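Local coordinates for alpha-fucosidase GH29 (Fusarium graminearum, PDB 4PSR), which hydrolyses alpha-L-fucosides as a GH29 alpha-L-fucosidase, probably releasing alpha-1,6-linked core fucose from the reducing-end N-acetylglucosamine of glycoprotein glycans, at residues A[221-226]-A[267-272]; A[26-31]-A[336-341]; A[18-23]-A[282-287]; A[217-222]-A[261-266]. One frame throughout, in Å; residues are numbered along the deposited sequence.

Contact 1 of 4, residues A[221-226]-A[267-272]; sequences DIIWND and VVTTYK. With FUL (beta-L-fucopyranose), chain M.
Bends at chi2 (-65°) and chi4 (71°) set CD and NZ of K272 on a curved course toward D226, where NZ forms a salt bridge to OD1 at 2.8 Å, meeting it from above the carboxylate plane (41° out). The ammonium also donates to the fucose ring oxygen O5 (2.9 Å), while fucose O1 donates to D226 OD1 (2.7 Å), so OD1 takes a bond from both lysine and sugar. D226 OD2 is bonded to H171. K272 CE lies 3.6 Å from W224 CZ2, and the indole NE1 is held by D303. The segments carry the fourth and fifth strands of the eight-stranded parallel TIM barrel, running in register from I222 with V268 to W224 with T270. I223 O receives T270 N and, from the opposite face of its plane, T269 OG1 at 2.8 Å. T270 O receives N225 N and N225 ND2, the latter at 3.1 Å with the acceptor in the amide plane. Water 1 joins T270 OG1 to N225 O.

Contact 2 of 4, residues A[26-31]-A[336-341]; sequences DAKFGV and NGNMLL
Four oxygens lie within bonding reach of the three N-H of K28 NZ: the backbone oxygens of R25 and T376, the hydroxyl of Y299, and water 3 (2.9 Å), which bridges it to G337 O. Further back along the side chain, K28 CD passes 3.8 Å from N338 OD1, the two side chains crossing at about a right angle; OD1 itself is bonded to Y299 OH and ND2 to Y24 O. Three backbone bonds pair the strands in parallel; L341 N to G30 O is short (2.8 Å) and straight (170° at the hydrogen). This is the seam where the first and last strands close the barrel. F29 CG is anti to the backbone N (chi1 178°), and the ring meets L341: L341 CD2 lies in the ring plane at its edge, 4.0 Å from F29 CE1, and L341 CB is 3.7 Å from the same carbon. L340 CD1 lies 3.5 Å from G30 C. Set among uncharged oxygens, the buried ammonium of K28 would be stabilised by their dipoles.

Contact 3 of 4, residues A[18-23]-A[282-287]; sequences NAAPEW and SAVDDW
Two flat peptide groups carry the meeting of A19 with S282 and V284. Over one face of the S282-A283 peptide sits the methyl of A19, with CB almost straight above S282 C at 3.6 Å. The A19-A20 peptide is met in turn by V284, whose CG2 stands above its plane, 3.3 Å from A19 O. CG2 reaches that point because V284 carries it anti to its own carbonyl carbon, with CG1 anti to the backbone N (chi1 177°); the same methyl comes within 4.2 Å of A20 CB. V284 belongs to the sixth strand of the TIM barrel, hydrogen-bonded on its backbone to T269 and Y271 of the fifth, while A19 and A20 belong to the segment that leads through P21, the N-cap residue, into helix 22-27 ahead of the first strand. No direct hydrogen bond joins the two segments. Water 4 links them instead, donating to A19 O and to S282 O, each at 2.8 Å. S282 O has two further neighbours: A19 CA makes a CA-H...O contact with it (3.6 Å, 144° at the hydrogen), and H17 ND1 is hydrogen-bonded to it. H17, with D15 and T281, forms the sodium site beside this contact.

Contact 4 of 4, residues A[217-222]-A[261-266]; sequences HVQPDI and EEWGKE
Stacking joins Q219 to W263. The Q219 amide lies nearly parallel to the indole, the planes 14° apart, with CD 3.8 Å from NE1. Closer to the backbone, Q219 CB makes a CH-pi contact, 3.8 Å from the centroid of the six-membered ring and 8° off its normal, and CG sits over the same ring, toward the rim, 3.6 Å from CZ2. The Q219 chain is extended beyond CG (chi2 -174°), which places CD over the indole, near NE1 and CE2. P220 O, whose hydrogen-bond partner is Y256 OH, lies at the edge of the indole, near its plane. The polar contacts centre on K265 NZ, which donates to Q219 O at 2.7 Å and forms a salt bridge with D221 OD1 at 2.9 Å, coming from above the carboxylate plane. Water 5 ties D221 OD1 to E266 O, and D221 OD2 accepts from L166 N. Both segments cover the ends of barrel helices and the turns toward the next strands: helix 200-218 ends before Q219, of positive phi, and helix 246-263 ends in a Schellman motif at G264. The lysine charge is thus met by one carboxylate and one carbonyl, an arrangement that would stabilise both ions and that links the two turns through one ammonium.

How the contacts relate
From the N terminus, 18-23 enters contact 3, a 259-residue closure to the sixth barrel strand, and through helix 22-27 the chain reaches 26-31 of contact 2, which closes 305 residues onto the eighth strand. Their segments alternate along the chain, so these two loops cross. Contacts 1 and 4 both lie within each of these closures, share D221 and I222, and start from the same part of the chain, contact 4 closing 39 residues between helix ends and contact 1 closing 41 between the strands that follow. W23 links contacts 3 and 4, its NE1 bonding to E266 O. Y271 O and D286 N tie contact 1 to contact 3, and W224 packs on L340 between contacts 1 and 2.

Contact 1 of 4, residues A[221-226]-A[267-272]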
loop_
_atom_site.group_PDB
_atom_site.type_symbol
_atom_site.label_atom_id
_atom_site.label_comp_id
_atom_site.label_asym_id
_atom_site.label_seq_id
_atom_site.Cartn_x
_atom_site.Cartn_y
_atom_site.Cartn_z
ATOM N N ASP A 221 -5.258 14.244 -2.212
ATOM C CA ASP A 221 -4.554 13.689 -3.351
ATOM C C ASP A 221 -4.846 12.204 -3.547
ATOM O O ASP A 221 -4.786 11.720 -4.676
ATOM C CB ASP A 221 -3.070 13.938 -3.168
ATOM C CG ASP A 221 -2.765 15.410 -3.077
ATOM O OD1 ASP A 221 -2.996 16.115 -4.093
ATOM O OD2 ASP A 221 -2.345 15.885 -1.999
ATOM N N ILE A 222 -5.120 11.516 -2.450
ATOM C CA ILE A 222 -5.483 10.106 -2.471
ATOM C C ILE A 222 -6.658 9.895 -1.551
ATOM O O ILE A 222 -6.653 10.369 -0.408
ATOM C CB ILE A 222 -4.339 9.184 -1.955
ATOM C CG1 ILE A 222 -3.029 9.360 -2.757
ATOM C CG2 ILE A 222 -4.794 7.705 -1.971
ATOM C CD1 ILE A 222 -1.769 8.921 -1.981
ATOM N N ILE A 223 -7.708 9.236 -2.043
ATOM C CA ILE A 223 -8.781 8.741 -1.167
ATOM C C ILE A 223 -8.677 7.218 -1.105
ATOM O O ILE A 223 -8.885 6.519 -2.129
ATOM C CB ILE A 223 -10.192 9.175 -1.621
ATOM C CG1 ILE A 223 -10.285 10.706 -1.594
ATOM C CG2 ILE A 223 -11.255 8.549 -0.719
ATOM C CD1 ILE A 223 -11.637 11.244 -2.092
ATOM N N TRP A 224 -8.352 6.711 0.075
ATOM C CA TRP A 224 -8.184 5.286 0.333
ATOM C C TRP A 224 -9.519 4.770 0.842
ATOM O O TRP A 224 -10.135 5.389 1.715
ATOM C CB TRP A 224 -7.076 5.165 1.373
ATOM C CG TRP A 224 -6.647 3.820 1.882
ATOM C CD1 TRP A 224 -5.430 3.227 1.649
ATOM C CD2 TRP A 224 -7.330 2.957 2.796
ATOM N NE1 TRP A 224 -5.321 2.063 2.357
ATOM C CE2 TRP A 224 -6.471 1.857 3.062
ATOM C CE3 TRP A 224 -8.595 2.986 3.406
ATOM C CZ2 TRP A 224 -6.836 0.795 3.897
ATOM C CZ3 TRP A 224 -8.962 1.916 4.240
ATOM C CH2 TRP A 224 -8.079 0.840 4.472
ATOM N N ASN A 225 -9.980 3.642 0.274
ATOM C CA ASN A 225 -11.253 3.013 0.651
ATOM C C ASN A 225 -11.063 1.628 1.201
ATOM O O ASN A 225 -10.263 0.850 0.661
ATOM C CB ASN A 225 -12.213 2.896 -0.538
ATOM C CG ASN A 225 -12.684 4.223 -1.030
ATOM O OD1 ASN A 225 -13.747 4.716 -0.579
ATOM N ND2 ASN A 225 -11.957 4.808 -1.983
ATOM N N ASP A 226 -11.840 1.270 2.215
ATOM C CA ASP A 226 -11.866 -0.085 2.731
ATOM C C ASP A 226 -12.941 -0.921 2.016
ATOM O O ASP A 226 -13.630 -0.427 1.151
ATOM C CB ASP A 226 -12.089 -0.074 4.257
ATOM C CG ASP A 226 -11.400 -1.216 4.967
ATOM O OD1 ASP A 226 -11.001 -2.197 4.270
ATOM O OD2 ASP A 226 -11.259 -1.160 6.191
ATOM N N VAL A 267 -5.330 12.896 -9.131
ATOM C CA VAL A 267 -5.785 12.279 -7.890
ATOM C C VAL A 267 -5.824 10.779 -8.028
ATOM O O VAL A 267 -5.843 10.222 -9.137
ATOM C CB VAL A 267 -7.157 12.825 -7.407
ATOM C CG1 VAL A 267 -7.053 14.328 -7.217
ATOM C CG2 VAL A 267 -8.320 12.441 -8.369
ATOM N N VAL A 268 -5.826 10.110 -6.885
ATOM C CA VAL A 268 -5.810 8.650 -6.817
ATOM C C VAL A 268 -6.880 8.163 -5.874
ATOM O O VAL A 268 -7.100 8.749 -4.812
ATOM C CB VAL A 268 -4.455 8.158 -6.281
ATOM C CG1 VAL A 268 -4.406 6.644 -6.098
ATOM C CG2 VAL A 268 -3.337 8.618 -7.199
ATOM N N THR A 269 -7.576 7.075 -6.230
ATOM C CA THR A 269 -8.367 6.376 -5.233
ATOM C C THR A 269 -7.979 4.899 -5.179
ATOM O O THR A 269 -7.640 4.293 -6.208
ATOM C CB THR A 269 -9.895 6.574 -5.455
ATOM O OG1 THR A 269 -10.622 6.169 -4.295
ATOM C CG2 THR A 269 -10.400 5.812 -6.681
ATOM N N THR A 270 -7.913 4.364 -3.968
ATOM C CA THR A 270 -7.529 2.973 -3.741
ATOM C C THR A 270 -8.723 2.182 -3.183
ATOM O O THR A 270 -9.678 2.759 -2.625
ATOM C CB THR A 270 -6.309 2.813 -2.764
ATOM O OG1 THR A 270 -6.727 3.105 -1.427
ATOM C CG2 THR A 270 -5.137 3.712 -3.133
ATOM N N TYR A 271 -8.688 0.876 -3.361
ATOM C CA TYR A 271 -9.745 0.013 -2.835
ATOM C C TYR A 271 -9.099 -1.344 -2.559
ATOM O O TYR A 271 -8.038 -1.645 -3.133
ATOM C CB TYR A 271 -10.964 -0.080 -3.779
ATOM C CG TYR A 271 -10.661 -0.869 -5.020
ATOM C CD1 TYR A 271 -9.691 -0.460 -5.931
ATOM C CD2 TYR A 271 -11.338 -2.066 -5.258
ATOM C CE1 TYR A 271 -9.384 -1.216 -7.023
ATOM C CE2 TYR A 271 -11.039 -2.836 -6.355
ATOM C CZ TYR A 271 -10.069 -2.414 -7.238
ATOM O OH TYR A 271 -9.751 -3.215 -8.323
ATOM N N LYS A 272 -9.702 -2.147 -1.687
ATOM C CA LYS A 272 -9.075 -3.429 -1.316
ATOM C C LYS A 272 -9.039 -4.384 -2.516
ATOM O O LYS A 272 -10.005 -4.502 -3.248
ATOM C CB LYS A 272 -9.742 -4.064 -0.101
ATOM C CG LYS A 272 -9.576 -3.252 1.163
ATOM C CD LYS A 272 -8.097 -3.177 1.602
ATOM C CE LYS A 272 -7.903 -2.456 2.925
ATOM N NZ LYS A 272 -8.405 -3.274 4.051
HETATM C C1 FUL M . -9.341 -3.560 7.378
HETATM C C2 FUL M . -10.127 -2.927 8.507
HETATM O O2 FUL M . -11.244 -3.733 8.913
HETATM C C3 FUL M . -9.155 -2.755 9.644
HETATM O O3 FUL M . -9.844 -2.238 10.761
HETATM C C4 FUL M . -8.072 -1.817 9.174
HETATM O O4 FUL M . -8.638 -0.535 8.914
HETATM C C5 FUL M . -7.418 -2.389 7.923
HETATM C C6 FUL M . -6.368 -1.471 7.334
HETATM O O5 FUL M . -8.363 -2.670 6.894
HETATM O O1 FUL M . -10.222 -3.823 6.316
HETATM O O HOH W 1 -7.574 0.839 -0.139
HETATM O O HOH W 2 -12.427 -1.763 -1.086
#

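Contact 2 of 4, residues A[26-31]-A[336-341]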
loop_
_atom_site.group_PDB
_atom_site.type_symbol
_atom_site.label_atom_id
_atom_site.label_comp_id
_atom_site.label_asym_id
_atom_site.label_seq_id
_atom_site.Cartn_x
_atom_site.Cartn_y
_atom_site.Cartn_z
ATOM N N ASP A 26 6.255 7.523 -8.067
ATOM C CA ASP A 26 7.532 8.006 -7.572
ATOM C C ASP A 26 7.604 7.999 -6.053
ATOM O O ASP A 26 8.699 8.008 -5.484
ATOM C CB ASP A 26 7.752 9.452 -8.028
ATOM C CG ASP A 26 8.022 9.598 -9.521
ATOM O OD1 ASP A 26 8.341 8.600 -10.217
ATOM O OD2 ASP A 26 7.890 10.753 -9.990
ATOM N N ALA A 27 6.453 8.078 -5.401
ATOM C CA ALA A 27 6.388 8.378 -3.975
ATOM C C ALA A 27 6.879 7.272 -3.059
ATOM O O ALA A 27 7.585 7.567 -2.095
ATOM C CB ALA A 27 4.980 8.784 -3.586
ATOM N N LYS A 28 6.450 6.042 -3.344
ATOM C CA LYS A 28 6.859 4.803 -2.676
ATOM C C LYS A 28 6.373 4.566 -1.258
ATOM O O LYS A 28 5.932 3.454 -0.949
ATOM C CB LYS A 28 8.360 4.599 -2.690
ATOM C CG LYS A 28 9.001 4.670 -4.108
ATOM C CD LYS A 28 8.271 3.828 -5.152
ATOM C CE LYS A 28 9.033 3.786 -6.444
ATOM N NZ LYS A 28 8.277 3.062 -7.489
ATOM N N PHE A 29 6.471 5.576 -0.401
ATOM C CA PHE A 29 6.283 5.422 1.038
ATOM C C PHE A 29 5.382 6.529 1.547
ATOM O O PHE A 29 5.619 7.712 1.285
ATOM C CB PHE A 29 7.651 5.485 1.755
ATOM C CG PHE A 29 7.545 5.389 3.248
ATOM C CD1 PHE A 29 6.955 4.289 3.882
ATOM C CD2 PHE A 29 8.049 6.414 4.040
ATOM C CE1 PHE A 29 6.852 4.236 5.296
ATOM C CE2 PHE A 29 7.950 6.361 5.439
ATOM C CZ PHE A 29 7.361 5.265 6.059
ATOM N N GLY A 30 4.300 6.131 2.226
ATOM C CA GLY A 30 3.410 7.045 2.913
ATOM C C GLY A 30 3.085 6.582 4.319
ATOM O O GLY A 30 3.406 5.447 4.704
ATOM N N VAL A 31 2.476 7.461 5.105
ATOM C CA VAL A 31 2.089 7.156 6.470
ATOM C C VAL A 31 0.667 7.630 6.754
ATOM O O VAL A 31 0.280 8.743 6.432
ATOM C CB VAL A 31 3.071 7.805 7.496
ATOM C CG1 VAL A 31 2.565 7.638 8.922
ATOM C CG2 VAL A 31 4.462 7.207 7.350
ATOM N N ASN A 336 6.635 -3.547 -7.593
ATOM C CA ASN A 336 5.857 -2.560 -8.373
ATOM C C ASN A 336 4.719 -1.938 -7.584
ATOM O O ASN A 336 3.672 -1.579 -8.165
ATOM C CB ASN A 336 5.383 -3.158 -9.714
ATOM C CG ASN A 336 4.868 -2.127 -10.690
ATOM O OD1 ASN A 336 5.484 -1.092 -10.936
ATOM N ND2 ASN A 336 3.731 -2.447 -11.307
ATOM N N GLY A 337 4.944 -1.750 -6.289
ATOM C CA GLY A 337 3.966 -1.118 -5.414
ATOM C C GLY A 337 4.493 -0.013 -4.528
ATOM O O GLY A 337 5.700 0.207 -4.436
ATOM N N ASN A 338 3.561 0.676 -3.863
ATOM C CA ASN A 338 3.858 1.551 -2.720
ATOM C C ASN A 338 3.486 0.863 -1.403
ATOM O O ASN A 338 2.622 -0.024 -1.387
ATOM C CB ASN A 338 3.061 2.864 -2.773
ATOM C CG ASN A 338 3.518 3.813 -3.852
ATOM O OD1 ASN A 338 4.576 3.677 -4.437
ATOM N ND2 ASN A 338 2.683 4.802 -4.131
ATOM N N MET A 339 4.075 1.322 -0.304
ATOM C CA MET A 339 3.718 0.875 1.043
ATOM C C MET A 339 3.215 2.050 1.841
ATOM O O MET A 339 3.926 3.061 2.004
ATOM C CB MET A 339 4.918 0.247 1.763
ATOM C CG MET A 339 4.506 -0.470 3.058
ATOM S SD MET A 339 5.843 -1.310 3.898
ATOM C CE MET A 339 6.484 0.106 4.690
ATOM N N LEU A 340 2.008 1.913 2.374
ATOM C CA LEU A 340 1.406 2.915 3.258
ATOM C C LEU A 340 1.455 2.366 4.673
ATOM O O LEU A 340 0.776 1.369 5.008
ATOM C CB LEU A 340 -0.052 3.188 2.828
ATOM C CG LEU A 340 -0.881 4.089 3.751
ATOM C CD1 LEU A 340 -0.221 5.449 3.972
ATOM C CD2 LEU A 340 -2.320 4.232 3.201
ATOM N N LEU A 341 2.291 2.994 5.511
ATOM C CA LEU A 341 2.533 2.550 6.877
ATOM C C LEU A 341 1.630 3.215 7.889
ATOM O O LEU A 341 1.545 4.446 7.984
ATOM C CB LEU A 341 3.999 2.807 7.252
ATOM C CG LEU A 341 4.424 2.423 8.663
ATOM C CD1 LEU A 341 4.326 0.925 8.912
ATOM C CD2 LEU A 341 5.834 2.943 8.932
HETATM O O HOH W 3 7.429 0.366 -6.955
#

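Contact 3 of 4, residues A[18-23]-A[282-287]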
loop_
_atom_site.group_PDB
_atom_site.type_symbol
_atom_site.label_atom_id
_atom_site.label_comp_id
_atom_site.label_asym_id
_atom_site.label_seq_id
_atom_site.Cartn_x
_atom_site.Cartn_y
_atom_site.Cartn_z
ATOM N N ASN A 18 -6.583 8.083 -15.111
ATOM C CA ASN A 18 -5.265 7.446 -14.972
ATOM C C ASN A 18 -5.107 6.995 -13.520
ATOM O O ASN A 18 -5.018 7.826 -12.612
ATOM C CB ASN A 18 -4.150 8.412 -15.390
ATOM C CG ASN A 18 -2.797 7.752 -15.453
ATOM O OD1 ASN A 18 -2.672 6.585 -15.802
ATOM N ND2 ASN A 18 -1.765 8.530 -15.154
ATOM N N ALA A 19 -5.088 5.688 -13.302
ATOM C CA ALA A 19 -5.179 5.151 -11.950
ATOM C C ALA A 19 -4.019 5.555 -11.042
ATOM O O ALA A 19 -4.222 5.929 -9.895
ATOM C CB ALA A 19 -5.290 3.644 -12.007
ATOM N N ALA A 20 -2.821 5.428 -11.574
ATOM C CA ALA A 20 -1.581 5.598 -10.795
ATOM C C ALA A 20 -0.705 6.607 -11.517
ATOM O O ALA A 20 0.110 6.236 -12.378
ATOM C CB ALA A 20 -0.873 4.260 -10.644
ATOM N N PRO A 21 -0.863 7.890 -11.182
ATOM C CA PRO A 21 -0.077 8.919 -11.889
ATOM C C PRO A 21 1.400 8.844 -11.507
ATOM O O PRO A 21 1.766 8.226 -10.512
ATOM C CB PRO A 21 -0.715 10.221 -11.430
ATOM C CG PRO A 21 -1.296 9.916 -10.086
ATOM C CD PRO A 21 -1.752 8.462 -10.158
ATOM N N GLU A 22 2.252 9.468 -12.301
ATOM C CA GLU A 22 3.690 9.365 -12.083
ATOM C C GLU A 22 4.126 9.821 -10.688
ATOM O O GLU A 22 4.989 9.151 -10.088
ATOM C CB GLU A 22 4.469 10.113 -13.170
ATOM C CG GLU A 22 4.208 9.574 -14.556
ATOM C CD GLU A 22 4.542 8.113 -14.692
ATOM O OE1 GLU A 22 5.709 7.727 -14.510
ATOM O OE2 GLU A 22 3.654 7.313 -15.027
ATOM N N TRP A 23 3.536 10.871 -10.132
ATOM C CA TRP A 23 3.965 11.311 -8.800
ATOM C C TRP A 23 3.728 10.211 -7.749
ATOM O O TRP A 23 4.509 10.077 -6.780
ATOM C CB TRP A 23 3.302 12.616 -8.336
ATOM C CG TRP A 23 1.831 12.508 -7.988
ATOM C CD1 TRP A 23 0.781 12.898 -8.767
ATOM C CD2 TRP A 23 1.261 12.045 -6.752
ATOM N NE1 TRP A 23 -0.402 12.678 -8.110
ATOM C CE2 TRP A 23 -0.144 12.142 -6.876
ATOM C CE3 TRP A 23 1.787 11.529 -5.571
ATOM C CZ2 TRP A 23 -1.010 11.753 -5.866
ATOM C CZ3 TRP A 23 0.903 11.143 -4.556
ATOM C CH2 TRP A 23 -0.470 11.256 -4.715
ATOM N N SER A 282 -9.114 2.376 -13.170
ATOM C CA SER A 282 -9.138 3.757 -12.709
ATOM C C SER A 282 -8.812 3.923 -11.229
ATOM O O SER A 282 -8.562 5.048 -10.784
ATOM C CB SER A 282 -10.495 4.404 -13.043
ATOM O OG SER A 282 -11.521 3.743 -12.402
ATOM N N ALA A 283 -8.832 2.831 -10.481
ATOM C CA ALA A 283 -8.521 2.823 -9.045
ATOM C C ALA A 283 -7.358 1.880 -8.808
ATOM O O ALA A 283 -7.142 0.941 -9.583
ATOM C CB ALA A 283 -9.737 2.388 -8.236
ATOM N N VAL A 284 -6.587 2.131 -7.758
ATOM C CA VAL A 284 -5.406 1.351 -7.429
ATOM C C VAL A 284 -5.752 0.250 -6.443
ATOM O O VAL A 284 -6.355 0.511 -5.397
ATOM C CB VAL A 284 -4.293 2.278 -6.856
ATOM C CG1 VAL A 284 -3.075 1.465 -6.444
ATOM C CG2 VAL A 284 -3.921 3.313 -7.890
ATOM N N ASP A 285 -5.381 -0.986 -6.764
ATOM C CA ASP A 285 -5.607 -2.129 -5.875
ATOM C C ASP A 285 -4.728 -2.030 -4.642
ATOM O O ASP A 285 -3.506 -1.799 -4.752
ATOM C CB ASP A 285 -5.244 -3.467 -6.569
ATOM C CG ASP A 285 -6.208 -3.892 -7.657
ATOM O OD1 ASP A 285 -6.997 -3.078 -8.159
ATOM O OD2 ASP A 285 -6.075 -5.077 -8.046
ATOM N N ASP A 286 -5.326 -2.228 -3.467
ATOM C CA ASP A 286 -4.623 -2.175 -2.184
ATOM C C ASP A 286 -4.606 -3.581 -1.604
ATOM O O ASP A 286 -5.632 -4.131 -1.173
ATOM C CB ASP A 286 -5.344 -1.188 -1.266
ATOM C CG ASP A 286 -4.670 -1.008 0.044
ATOM O OD1 ASP A 286 -5.404 -0.856 1.067
ATOM O OD2 ASP A 286 -3.426 -0.982 0.088
ATOM N N TRP A 287 -3.451 -4.216 -1.666
ATOM C CA TRP A 287 -3.308 -5.593 -1.230
ATOM C C TRP A 287 -3.296 -5.740 0.258
ATOM O O TRP A 287 -2.872 -4.829 0.985
ATOM C CB TRP A 287 -1.998 -6.154 -1.775
ATOM C CG TRP A 287 -2.099 -6.567 -3.203
ATOM C CD1 TRP A 287 -2.281 -5.758 -4.273
ATOM C CD2 TRP A 287 -2.049 -7.899 -3.714
ATOM N NE1 TRP A 287 -2.340 -6.495 -5.429
ATOM C CE2 TRP A 287 -2.207 -7.818 -5.107
ATOM C CE3 TRP A 287 -1.884 -9.158 -3.126
ATOM C CZ2 TRP A 287 -2.198 -8.950 -5.932
ATOM C CZ3 TRP A 287 -1.899 -10.280 -3.947
ATOM C CH2 TRP A 287 -2.037 -10.167 -5.327
HETATM O O HOH W 4 -6.847 6.430 -9.006
#

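Contact 4 of 4, residues A[217-222]-A[261-266]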
loop_
_atom_site.group_PDB
_atom_site.type_symbol
_atom_site.label_atom_id
_atom_site.label_comp_id
_atom_site.label_asym_id
_atom_site.label_seq_id
_atom_site.Cartn_x
_atom_site.Cartn_y
_atom_site.Cartn_z
ATOM N N HIS A 217 -13.816 19.459 1.284
ATOM C CA HIS A 217 -13.303 20.139 2.488
ATOM C C HIS A 217 -11.781 20.170 2.547
ATOM O O HIS A 217 -11.200 21.170 2.956
ATOM C CB HIS A 217 -13.858 19.399 3.718
ATOM C CG HIS A 217 -13.648 20.081 5.036
ATOM N ND1 HIS A 217 -14.080 21.366 5.298
ATOM C CD2 HIS A 217 -13.179 19.595 6.209
ATOM C CE1 HIS A 217 -13.834 21.655 6.566
ATOM N NE2 HIS A 217 -13.282 20.599 7.140
ATOM N N VAL A 218 -11.121 19.095 2.135
ATOM C CA VAL A 218 -9.664 19.000 2.264
ATOM C C VAL A 218 -8.903 18.697 0.974
ATOM O O VAL A 218 -7.672 18.685 0.973
ATOM C CB VAL A 218 -9.207 18.029 3.405
ATOM C CG1 VAL A 218 -9.796 18.459 4.711
ATOM C CG2 VAL A 218 -9.535 16.552 3.085
ATOM N N GLN A 219 -9.607 18.508 -0.134
ATOM C CA GLN A 219 -8.968 18.275 -1.430
ATOM C C GLN A 219 -7.848 17.208 -1.415
ATOM O O GLN A 219 -6.696 17.473 -1.809
ATOM C CB GLN A 219 -8.470 19.589 -2.062
ATOM C CG GLN A 219 -9.579 20.642 -2.204
ATOM C CD GLN A 219 -9.134 21.900 -2.958
ATOM O OE1 GLN A 219 -7.975 22.023 -3.373
ATOM N NE2 GLN A 219 -10.058 22.860 -3.106
ATOM N N PRO A 220 -8.191 15.990 -0.995
ATOM C CA PRO A 220 -7.161 14.939 -0.900
ATOM C C PRO A 220 -6.551 14.535 -2.239
ATOM O O PRO A 220 -7.254 14.491 -3.262
ATOM C CB PRO A 220 -7.929 13.754 -0.311
ATOM C CG PRO A 220 -9.349 13.981 -0.763
ATOM C CD PRO A 220 -9.549 15.458 -0.770
ATOM N N ASP A 221 -5.258 14.244 -2.212
ATOM C CA ASP A 221 -4.554 13.689 -3.351
ATOM C C ASP A 221 -4.846 12.204 -3.547
ATOM O O ASP A 221 -4.786 11.720 -4.676
ATOM C CB ASP A 221 -3.070 13.938 -3.168
ATOM C CG ASP A 221 -2.765 15.410 -3.077
ATOM O OD1 ASP A 221 -2.996 16.115 -4.093
ATOM O OD2 ASP A 221 -2.345 15.885 -1.999
ATOM N N ILE A 222 -5.120 11.516 -2.450
ATOM C CA ILE A 222 -5.483 10.106 -2.471
ATOM C C ILE A 222 -6.658 9.895 -1.551
ATOM O O ILE A 222 -6.653 10.369 -0.408
ATOM C CB ILE A 222 -4.339 9.184 -1.955
ATOM C CG1 ILE A 222 -3.029 9.360 -2.757
ATOM C CG2 ILE A 222 -4.794 7.705 -1.971
ATOM C CD1 ILE A 222 -1.769 8.921 -1.981
ATOM N N GLU A 261 -9.679 17.228 -11.861
ATOM C CA GLU A 261 -9.496 18.042 -13.057
ATOM C C GLU A 261 -9.664 19.517 -12.721
ATOM O O GLU A 261 -8.879 20.348 -13.154
ATOM C CB GLU A 261 -10.507 17.630 -14.119
ATOM C CG GLU A 261 -10.289 16.238 -14.685
ATOM C CD GLU A 261 -9.575 16.239 -16.022
ATOM O OE1 GLU A 261 -9.060 17.301 -16.432
ATOM O OE2 GLU A 261 -9.538 15.167 -16.667
ATOM N N GLU A 262 -10.688 19.847 -11.944
ATOM C CA GLU A 262 -10.958 21.231 -11.570
ATOM C C GLU A 262 -9.810 21.831 -10.759
ATOM O O GLU A 262 -9.434 22.988 -10.931
ATOM C CB GLU A 262 -12.248 21.293 -10.768
ATOM C CG GLU A 262 -12.638 22.663 -10.296
ATOM C CD GLU A 262 -13.906 22.653 -9.465
ATOM O OE1 GLU A 262 -14.617 21.616 -9.446
ATOM O OE2 GLU A 262 -14.189 23.688 -8.825
ATOM N N TRP A 263 -9.254 21.018 -9.866
ATOM C CA TRP A 263 -8.183 21.465 -8.987
ATOM C C TRP A 263 -6.826 21.529 -9.710
ATOM O O TRP A 263 -5.870 22.068 -9.169
ATOM C CB TRP A 263 -8.037 20.500 -7.804
ATOM C CG TRP A 263 -9.233 20.313 -6.946
ATOM C CD1 TRP A 263 -10.280 21.172 -6.754
ATOM C CD2 TRP A 263 -9.482 19.178 -6.123
ATOM N NE1 TRP A 263 -11.181 20.615 -5.854
ATOM C CE2 TRP A 263 -10.707 19.391 -5.459
ATOM C CE3 TRP A 263 -8.791 17.991 -5.896
ATOM C CZ2 TRP A 263 -11.243 18.450 -4.579
ATOM C CZ3 TRP A 263 -9.335 17.062 -5.014
ATOM C CH2 TRP A 263 -10.536 17.302 -4.382
ATOM N N GLY A 264 -6.726 20.932 -10.895
ATOM C CA GLY A 264 -5.460 20.822 -11.603
ATOM C C GLY A 264 -4.495 19.818 -10.998
ATOM O O GLY A 264 -3.287 20.017 -11.040
ATOM N N LYS A 265 -5.056 18.754 -10.436
ATOM C CA LYS A 265 -4.306 17.737 -9.702
ATOM C C LYS A 265 -4.598 16.375 -10.291
ATOM O O LYS A 265 -5.700 16.124 -10.765
ATOM C CB LYS A 265 -4.759 17.666 -8.235
ATOM C CG LYS A 265 -4.572 18.927 -7.464
ATOM C CD LYS A 265 -4.210 18.655 -6.025
ATOM C CE LYS A 265 -5.377 18.135 -5.209
ATOM N NZ LYS A 265 -4.994 18.135 -3.775
ATOM N N GLU A 266 -3.624 15.488 -10.225
ATOM C CA GLU A 266 -3.792 14.085 -10.567
ATOM C C GLU A 266 -4.087 13.329 -9.286
ATOM O O GLU A 266 -3.210 13.162 -8.445
ATOM C CB GLU A 266 -2.534 13.527 -11.211
ATOM C CG GLU A 266 -2.173 14.171 -12.530
ATOM C CD GLU A 266 -0.798 13.762 -12.945
ATOM O OE1 GLU A 266 -0.650 13.015 -13.933
ATOM O OE2 GLU A 266 0.155 14.160 -12.239
HETATM O O HOH W 5 -2.225 15.180 -6.569
#